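Local coordinates for protein PbICP-C (Plasmodium berghei, PDB 3PNR) that probably inhibits papain-like cysteine proteases as a chagasin-type, immunoglobulin-like inhibitor domain of the malaria parasite, at residues B[60-65]-B[144-149]; B[161-166]-B[182-187]; B[82-87]-B[172-177]. All blocks are in the same frame, centred on the assembly; numbering follows the deposited sequence.

Contact 1: residues B[60-65]-B[144-149]. With CD (cadmium ion), chain G.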
loop_
_atom_site.group_PDB
_atom_site.type_symbol
_atom_site.label_atom_id
_atom_site.label_comp_id
_atom_site.label_asym_id
_atom_site.label_seq_id
_atom_site.Cartn_x
_atom_site.Cartn_y
_atom_site.Cartn_z
ATOM N N GLU B 60 -10.331 6.024 11.923
ATOM C CA GLU B 60 -10.124 6.460 10.547
ATOM C C GLU B 60 -8.663 6.363 10.109
ATOM O O GLU B 60 -7.742 6.594 10.897
ATOM C CB GLU B 60 -10.625 7.896 10.371
ATOM C CG GLU B 60 -10.824 8.298 8.924
ATOM C CD GLU B 60 -11.899 7.472 8.244
ATOM O OE1 GLU B 60 -12.880 7.096 8.925
ATOM O OE2 GLU B 60 -11.762 7.203 7.032
ATOM N N GLY B 61 -8.458 6.024 8.842
ATOM C CA GLY B 61 -7.121 5.941 8.288
ATOM C C GLY B 61 -7.103 5.970 6.770
ATOM O O GLY B 61 -8.103 6.286 6.117
ATOM N N ASN B 62 -5.950 5.643 6.204
ATOM C CA ASN B 62 -5.812 5.578 4.765
ATOM C C ASN B 62 -5.436 4.176 4.314
ATOM O O ASN B 62 -4.506 3.563 4.839
ATOM C CB ASN B 62 -4.796 6.614 4.267
ATOM C CG ASN B 62 -5.434 7.973 3.980
ATOM O OD1 ASN B 62 -5.099 8.974 4.621
ATOM N ND2 ASN B 62 -6.362 8.011 3.014
ATOM N N ALA B 63 -6.183 3.665 3.345
ATOM C CA ALA B 63 -5.908 2.353 2.780
ATOM C C ALA B 63 -4.564 2.333 2.051
ATOM O O ALA B 63 -4.183 3.315 1.397
ATOM C CB ALA B 63 -7.048 1.923 1.837
ATOM N N GLY B 64 -3.854 1.211 2.181
ATOM C CA GLY B 64 -2.622 0.974 1.453
ATOM C C GLY B 64 -1.367 1.717 1.898
ATOM O O GLY B 64 -0.379 1.732 1.168
ATOM N N THR B 65 -1.378 2.316 3.087
ATOM C CA THR B 65 -0.174 2.957 3.609
ATOM C C THR B 65 0.735 2.003 4.404
ATOM O O THR B 65 1.912 2.293 4.608
ATOM C CB THR B 65 -0.526 4.111 4.508
ATOM O OG1 THR B 65 -1.026 3.590 5.746
ATOM C CG2 THR B 65 -1.585 4.996 3.839
ATOM N N GLY B 144 -6.235 4.025 -2.238
ATOM C CA GLY B 144 -5.623 4.782 -1.163
ATOM C C GLY B 144 -6.568 5.746 -0.487
ATOM O O GLY B 144 -6.135 6.734 0.114
ATOM N N GLY B 145 -7.864 5.451 -0.580
ATOM C CA GLY B 145 -8.892 6.272 0.036
ATOM C C GLY B 145 -9.099 5.953 1.509
ATOM O O GLY B 145 -8.547 4.980 2.027
ATOM N N PRO B 146 -9.880 6.796 2.199
ATOM C CA PRO B 146 -10.278 6.623 3.599
ATOM C C PRO B 146 -10.641 5.189 3.958
ATOM O O PRO B 146 -11.425 4.552 3.264
ATOM C CB PRO B 146 -11.492 7.534 3.706
ATOM C CG PRO B 146 -11.116 8.699 2.822
ATOM C CD PRO B 146 -10.282 8.120 1.687
ATOM N N ASP B 147 -10.061 4.715 5.057
ATOM C CA ASP B 147 -10.156 3.332 5.508
ATOM C C ASP B 147 -10.805 3.306 6.906
ATOM O O ASP B 147 -10.209 3.768 7.884
ATOM C CB ASP B 147 -8.739 2.725 5.516
ATOM C CG ASP B 147 -8.618 1.437 6.343
ATOM O OD1 ASP B 147 -9.623 0.956 6.912
ATOM O OD2 ASP B 147 -7.487 0.900 6.423
ATOM N N ARG B 148 -12.029 2.780 6.990
ATOM C CA ARG B 148 -12.772 2.733 8.252
ATOM C C ARG B 148 -12.574 1.433 9.038
ATOM O O ARG B 148 -12.704 0.338 8.489
ATOM C CB ARG B 148 -14.266 2.947 8.003
ATOM C CG ARG B 148 -14.669 4.399 7.807
ATOM C CD ARG B 148 -16.185 4.547 7.748
ATOM N NE ARG B 148 -16.599 5.930 7.517
ATOM C CZ ARG B 148 -17.845 6.302 7.237
ATOM N NH1 ARG B 148 -18.809 5.392 7.150
ATOM N NH2 ARG B 148 -18.128 7.584 7.040
ATOM N N MET B 149 -12.265 1.557 10.326
ATOM C CA MET B 149 -12.207 0.389 11.205
ATOM C C MET B 149 -12.904 0.669 12.542
ATOM O O MET B 149 -12.895 1.800 13.024
ATOM C CB MET B 149 -10.758 -0.094 11.392
ATOM C CG MET B 149 -10.312 -1.070 10.301
ATOM S SD MET B 149 -8.852 -2.036 10.715
ATOM C CE MET B 149 -9.320 -3.632 10.049
HETATM CD CD CD G . -7.529 -1.961 8.381
HETATM O O HOH W 1 -8.738 -3.673 6.816
HETATM O O HOH W 2 -6.306 -0.292 9.972
#

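Contact 2: residues B[161-166]-B[182-187]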
loop_
_atom_site.group_PDB
_atom_site.type_symbol
_atom_site.label_atom_id
_atom_site.label_comp_id
_atom_site.label_asym_id
_atom_site.label_seq_id
_atom_site.Cartn_x
_atom_site.Cartn_y
_atom_site.Cartn_z
ATOM N N TYR B 161 -10.841 3.656 33.264
ATOM C CA TYR B 161 -10.092 2.771 32.381
ATOM C C TYR B 161 -9.351 3.531 31.282
ATOM O O TYR B 161 -9.927 4.390 30.607
ATOM C CB TYR B 161 -11.028 1.731 31.761
ATOM C CG TYR B 161 -11.867 0.977 32.773
ATOM C CD1 TYR B 161 -11.369 -0.146 33.419
ATOM C CD2 TYR B 161 -13.159 1.388 33.077
ATOM C CE1 TYR B 161 -12.131 -0.836 34.339
ATOM C CE2 TYR B 161 -13.930 0.701 33.999
ATOM C CZ TYR B 161 -13.409 -0.408 34.626
ATOM O OH TYR B 161 -14.168 -1.094 35.544
ATOM N N TYR B 162 -8.066 3.214 31.121
ATOM C CA TYR B 162 -7.260 3.736 30.021
ATOM C C TYR B 162 -7.210 2.713 28.892
ATOM O O TYR B 162 -6.539 1.682 29.007
ATOM C CB TYR B 162 -5.833 4.052 30.486
ATOM C CG TYR B 162 -5.724 5.297 31.327
ATOM C CD1 TYR B 162 -5.794 6.555 30.746
ATOM C CD2 TYR B 162 -5.550 5.215 32.701
ATOM C CE1 TYR B 162 -5.694 7.697 31.509
ATOM C CE2 TYR B 162 -5.450 6.348 33.471
ATOM C CZ TYR B 162 -5.522 7.590 32.871
ATOM O OH TYR B 162 -5.423 8.728 33.641
ATOM N N ILE B 163 -7.932 3.001 27.813
ATOM C CA ILE B 163 -7.942 2.147 26.629
ATOM C C ILE B 163 -7.012 2.718 25.564
ATOM O O ILE B 163 -7.155 3.875 25.162
ATOM C CB ILE B 163 -9.357 2.033 26.045
ATOM C CG1 ILE B 163 -10.356 1.721 27.163
ATOM C CG2 ILE B 163 -9.394 0.979 24.952
ATOM C CD1 ILE B 163 -11.728 1.343 26.668
ATOM N N VAL B 164 -6.057 1.913 25.110
ATOM C CA VAL B 164 -5.039 2.416 24.184
ATOM C C VAL B 164 -5.126 1.844 22.765
ATOM O O VAL B 164 -5.097 0.631 22.555
ATOM C CB VAL B 164 -3.625 2.219 24.743
ATOM C CG1 VAL B 164 -2.601 2.817 23.799
ATOM C CG2 VAL B 164 -3.517 2.854 26.117
ATOM N N TYR B 165 -5.252 2.738 21.796
ATOM C CA TYR B 165 -5.238 2.355 20.392
ATOM C C TYR B 165 -4.060 3.027 19.719
ATOM O O TYR B 165 -3.646 4.121 20.115
ATOM C CB TYR B 165 -6.504 2.832 19.697
ATOM C CG TYR B 165 -7.782 2.223 20.209
ATOM C CD1 TYR B 165 -8.178 0.957 19.802
ATOM C CD2 TYR B 165 -8.610 2.926 21.077
ATOM C CE1 TYR B 165 -9.353 0.398 20.255
ATOM C CE2 TYR B 165 -9.794 2.377 21.536
ATOM C CZ TYR B 165 -10.159 1.111 21.120
ATOM O OH TYR B 165 -11.333 0.553 21.566
ATOM N N SER B 166 -3.521 2.396 18.688
ATOM C CA SER B 166 -2.522 3.081 17.892
ATOM C C SER B 166 -2.561 2.668 16.439
ATOM O O SER B 166 -2.830 1.513 16.111
ATOM C CB SER B 166 -1.123 2.887 18.470
ATOM O OG SER B 166 -0.301 3.998 18.142
ATOM N N ILE B 182 -8.159 6.447 25.208
ATOM C CA ILE B 182 -9.501 6.789 25.653
ATOM C C ILE B 182 -9.545 6.640 27.162
ATOM O O ILE B 182 -9.262 5.561 27.694
ATOM C CB ILE B 182 -10.563 5.859 25.052
ATOM C CG1 ILE B 182 -10.307 5.659 23.561
ATOM C CG2 ILE B 182 -11.952 6.415 25.307
ATOM C CD1 ILE B 182 -9.955 6.934 22.848
ATOM N N TYR B 183 -9.879 7.728 27.849
ATOM C CA TYR B 183 -10.056 7.686 29.294
ATOM C C TYR B 183 -11.539 7.551 29.630
ATOM O O TYR B 183 -12.270 8.538 29.677
ATOM C CB TYR B 183 -9.459 8.920 29.959
ATOM C CG TYR B 183 -9.510 8.842 31.461
ATOM C CD1 TYR B 183 -8.824 7.846 32.145
ATOM C CD2 TYR B 183 -10.254 9.753 32.198
ATOM C CE1 TYR B 183 -8.871 7.762 33.522
ATOM C CE2 TYR B 183 -10.307 9.680 33.576
ATOM C CZ TYR B 183 -9.614 8.683 34.235
ATOM O OH TYR B 183 -9.666 8.609 35.611
ATOM N N VAL B 184 -11.968 6.313 29.850
ATOM C CA VAL B 184 -13.377 5.998 30.054
ATOM C C VAL B 184 -13.723 5.824 31.534
ATOM O O VAL B 184 -13.008 5.155 32.284
ATOM C CB VAL B 184 -13.767 4.714 29.296
ATOM C CG1 VAL B 184 -15.182 4.282 29.663
ATOM C CG2 VAL B 184 -13.632 4.922 27.795
ATOM N N THR B 185 -14.828 6.440 31.947
ATOM C CA THR B 185 -15.323 6.289 33.312
ATOM C C THR B 185 -16.633 5.507 33.306
ATOM O O THR B 185 -17.632 5.962 32.746
ATOM C CB THR B 185 -15.551 7.656 33.988
ATOM O OG1 THR B 185 -16.706 8.284 33.418
ATOM C CG2 THR B 185 -14.336 8.565 33.801
ATOM N N VAL B 186 -16.620 4.323 33.911
ATOM C CA VAL B 186 -17.837 3.530 34.059
ATOM C C VAL B 186 -18.555 3.884 35.364
ATOM O O VAL B 186 -18.035 3.658 36.456
ATOM C CB VAL B 186 -17.545 2.016 34.036
ATOM C CG1 VAL B 186 -18.824 1.224 34.274
ATOM C CG2 VAL B 186 -16.904 1.621 32.718
ATOM N N GLN B 187 -19.752 4.447 35.241
ATOM C CA GLN B 187 -20.527 4.852 36.406
ATOM C C GLN B 187 -21.924 4.241 36.366
ATOM O O GLN B 187 -22.578 4.228 35.322
ATOM C CB GLN B 187 -20.628 6.374 36.466
ATOM C CG GLN B 187 -21.701 6.949 35.557
ATOM C CD GLN B 187 -21.347 8.324 35.034
ATOM O OE1 GLN B 187 -20.174 8.634 34.819
ATOM N NE2 GLN B 187 -22.362 9.157 34.816
ATOM O OXT GLN B 187 -22.425 3.747 37.376
#

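Contact 3: residues B[82-87]-B[172-177]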
loop_
_atom_site.group_PDB
_atom_site.type_symbol
_atom_site.label_atom_id
_atom_site.label_comp_id
_atom_site.label_asym_id
_atom_site.label_seq_id
_atom_site.Cartn_x
_atom_site.Cartn_y
_atom_site.Cartn_z
ATOM N N ASN B 82 5.292 3.972 24.582
ATOM C CA ASN B 82 6.537 3.772 23.845
ATOM C C ASN B 82 6.380 2.870 22.617
ATOM O O ASN B 82 6.304 1.646 22.747
ATOM C CB ASN B 82 7.642 3.239 24.755
ATOM C CG ASN B 82 9.017 3.362 24.121
ATOM O OD1 ASN B 82 9.241 4.220 23.262
ATOM N ND2 ASN B 82 9.944 2.502 24.535
ATOM N N PRO B 83 6.335 3.481 21.420
ATOM C CA PRO B 83 6.178 2.776 20.139
ATOM C C PRO B 83 7.335 1.822 19.870
ATOM O O PRO B 83 7.156 0.805 19.196
ATOM C CB PRO B 83 6.169 3.911 19.111
ATOM C CG PRO B 83 5.744 5.131 19.886
ATOM C CD PRO B 83 6.355 4.944 21.244
ATOM N N GLU B 84 8.512 2.155 20.389
ATOM C CA GLU B 84 9.641 1.241 20.355
ATOM C C GLU B 84 9.191 -0.162 20.782
ATOM O O GLU B 84 9.717 -1.167 20.299
ATOM C CB GLU B 84 10.733 1.730 21.305
ATOM C CG GLU B 84 12.149 1.442 20.843
ATOM C CD GLU B 84 12.789 2.634 20.147
ATOM O OE1 GLU B 84 12.255 3.759 20.278
ATOM O OE2 GLU B 84 13.829 2.448 19.477
ATOM N N ASN B 85 8.207 -0.222 21.680
ATOM C CA ASN B 85 7.806 -1.484 22.299
ATOM C C ASN B 85 6.514 -2.091 21.775
ATOM O O ASN B 85 6.025 -3.081 22.332
ATOM C CB ASN B 85 7.694 -1.324 23.813
ATOM C CG ASN B 85 9.036 -1.102 24.472
ATOM O OD1 ASN B 85 10.059 -1.619 24.015
ATOM N ND2 ASN B 85 9.042 -0.328 25.556
ATOM N N PHE B 86 5.951 -1.500 20.723
ATOM C CA PHE B 86 4.764 -2.070 20.101
ATOM C C PHE B 86 5.094 -3.412 19.455
ATOM O O PHE B 86 6.235 -3.652 19.049
ATOM C CB PHE B 86 4.181 -1.143 19.031
ATOM C CG PHE B 86 3.656 0.159 19.560
ATOM C CD1 PHE B 86 3.548 0.384 20.922
ATOM C CD2 PHE B 86 3.237 1.154 18.684
ATOM C CE1 PHE B 86 3.055 1.584 21.404
ATOM C CE2 PHE B 86 2.739 2.359 19.160
ATOM C CZ PHE B 86 2.648 2.572 20.527
ATOM N N PRO B 87 4.079 -4.280 19.339
ATOM C CA PRO B 87 4.172 -5.594 18.688
ATOM C C PRO B 87 4.556 -5.492 17.207
ATOM O O PRO B 87 3.936 -4.738 16.449
ATOM C CB PRO B 87 2.744 -6.147 18.804
ATOM C CG PRO B 87 2.044 -5.290 19.801
ATOM C CD PRO B 87 2.708 -3.964 19.775
ATOM N N SER B 172 7.868 -0.866 11.230
ATOM C CA SER B 172 8.564 0.375 11.579
ATOM C C SER B 172 7.737 1.244 12.532
ATOM O O SER B 172 7.282 2.331 12.160
ATOM C CB SER B 172 8.929 1.170 10.325
ATOM O OG SER B 172 10.048 2.003 10.582
ATOM N N PRO B 173 7.560 0.760 13.774
ATOM C CA PRO B 173 6.668 1.305 14.805
ATOM C C PRO B 173 6.970 2.742 15.222
ATOM O O PRO B 173 6.072 3.443 15.675
ATOM C CB PRO B 173 6.884 0.358 15.983
ATOM C CG PRO B 173 7.377 -0.896 15.372
ATOM C CD PRO B 173 8.226 -0.470 14.233
ATOM N N THR B 174 8.211 3.184 15.073
ATOM C CA THR B 174 8.560 4.544 15.478
ATOM C C THR B 174 8.208 5.560 14.392
ATOM O O THR B 174 8.097 6.753 14.659
ATOM C CB THR B 174 10.048 4.653 15.834
ATOM O OG1 THR B 174 10.822 3.978 14.837
ATOM C CG2 THR B 174 10.315 4.005 17.188
ATOM N N SER B 175 8.015 5.071 13.173
ATOM C CA SER B 175 7.710 5.934 12.043
ATOM C C SER B 175 6.272 6.425 12.068
ATOM O O SER B 175 5.395 5.816 11.463
ATOM C CB SER B 175 7.979 5.203 10.721
ATOM O OG SER B 175 9.282 4.633 10.689
ATOM N N GLY B 176 6.035 7.523 12.776
ATOM C CA GLY B 176 4.772 8.240 12.696
ATOM C C GLY B 176 3.579 7.543 13.311
ATOM O O GLY B 176 2.480 7.569 12.750
ATOM N N ALA B 177 3.788 6.932 14.474
ATOM C CA ALA B 177 2.705 6.281 15.204
ATOM C C ALA B 177 1.752 7.290 15.847
ATOM O O ALA B 177 2.177 8.148 16.623
ATOM C CB ALA B 177 3.267 5.320 16.258
#

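Contact 1: residues B[60-65]-B[144-149]
G61 and D147 face each other at the firm part of this contact. They form a hydrogen-bonded antiparallel pair. D147 N donates to G61 O at 2.7 Å, reaching the oxygen from above the carbonyl plane. The return bond, from G61 N to D147 O, is weak. Two residues on, A63 N points almost straight at G145 O, 3.0 Å away with an angle of 169° at the hydrogen. A63 CB packs 4.1 Å from D147 CB, which also lies against the backbone of A63. G144 CA and A63 O meet beside this through a CA-H...O contact. The amide end of N62 returns to the other segment, and its ND2 makes a weak bond to G144 O at 3.2 Å.

The two segments are the ends of neighbouring antiparallel strands, 54-62 and 146-155, with the loops that leave them. In chagasin-type inhibitors the loops at this end of the sandwich enter the protease cleft, and these two probably do the same. Consistent with this, another protein chain packs on both. The type II turn from N62 to T65 places G64 at positive phi.

The E60 and R148 side of the sheet is looser and more exposed. The E60 chain bends at chi2 (63°), which turns its carboxylate back over the other strand. There OE1 lies 3.4 Å from R148 CG, and OE2 touches P146 CB. OE1 and R148 NE are 4.1 Å apart, beyond a salt bridge, and the two charged planes stand 87° to each other. On the D147 side a cadmium ion is bound by M149 SD at 2.7 Å, two waters and an acidic side chain of the other protein. D147 OD2 is 3.5 Å from the metal and is not one of its ligands.

Contact 2: residues B[161-166]-B[182-187]
Y161 and V184, and likewise I163 and I182, are joined by pairs of backbone hydrogen bonds. Y161 N donates to V184 O at 2.8 Å, and V184 N donates back to Y161 O. I163 N reaches I182 O at 2.9 Å, with 170° at the hydrogen. I182 N completes that pair through I163 O. Between them Y162 and Y183 form a non-hydrogen-bonded pair, where CA-H...O contacts run from Y162 CA to I182 O and from Y183 CA to Y161 O.

The aromatic contact is on the partly exposed face. The rings of Y162 and Y183 meet obliquely, with centroids 4.6 Å apart and planes at 38°. The CG of Y183 lies anti to its backbone N (chi1 -175°), whereas that of Y162 lies beside N. These different first torsions bring the CD1 side of the Y183 ring over one face of the Y162 ring. The closest carbon spacing there is doubtful.

Apolar contacts fill the other, buried face. I163 CB and I182 CB face each other at 4.1 Å. The far methyl of I163, CD1, reaches V184 CG2 at 4.2 Å. I182 CG1 comes to the edge of the Y165 ring, 3.9 Å from CE2. At the other end, Y161 CE2 touches V186 CG2, while V186 CB lies near the ring plane. The hydroxyls of Y161 and Y165 are hydrogen-bonded outside the two segments, Y161 OH to K157 O and Y165 OH to S151 OG. On this same face Y161, I163 and Y165 also pack on strand 100-107 of the second sheet.

This is an antiparallel beta hairpin of strands 159-168 and 178-186, with one face turned into the core of an immunoglobulin-like beta sandwich.

Contact 3: residues B[82-87]-B[172-177]
P83 and P173 bring together two loops at the surface of the beta sandwich. P83 starts the short 3-10 segment 83-85, in the connection from strand 68-75 to strand 95-96. P173 lies in the type I beta turn S172 to S175, in the loop of the hairpin 159-168/178-186. In chagasin-type inhibitors the corresponding hairpin loop is one of those that meet the protease. Here S172 packs on a polar side chain of another protein chain.

Each proline sets its backbone oxygen against a ring carbon of the other. P83 O lies 3.3 Å from P173 CB, and P173 O lies 3.5 Å from P83 CB. P83 O is also the acceptor for F86 N, within its own segment. No hydrogen bond crosses the contact; van der Waals packing joins the two loops.

F86 and A177 form the inner part. With chi1 at -65°, the CG of F86 sits beside its backbone N and the ring folds back beneath the 3-10 turn. P83 CA lies over the centre of one ring face. F86 CE2 reaches A177 CB obliquely, at 4.2 Å. F86 CB also meets P173 CB, at 4.3 Å. The F86 ring is further held against Y168 of strand 159-168, edge-to-face. A177 CB also touches P83 CB, so this one methyl packs on both F86 and P83.

Within the turn, the hydroxyls S172 OG and S175 OG are hydrogen-bonded at 2.7 Å. The E84 and T174 side is more exposed. There the E84 chain bends at chi2 (97°), and its OE1 approaches the methyl CG2 of T174 to 3.7 Å.

Contacts 1 and 2 lie on opposite sides of the centre of the chain, their centres 24 Å apart. They are in series along the chain: strand 146-155 of contact 1 is followed by strand 159-168 of contact 2. Contact 3 joins contact 2 directly, as S166 OG packs 3.6 Å from F86 CE2. Contacts 1 and 3 do not touch; their nearest atoms are about 8 Å apart. Both reach another protein chain, consistent with loops at the protease-binding end of the sandwich. No other chain of the assembly touches the segments of contact 2. One cadmium ion sits at contact 1. Another, bound by H75 and D77, lies about 7 Å from the side chain of Y162 in contact 2.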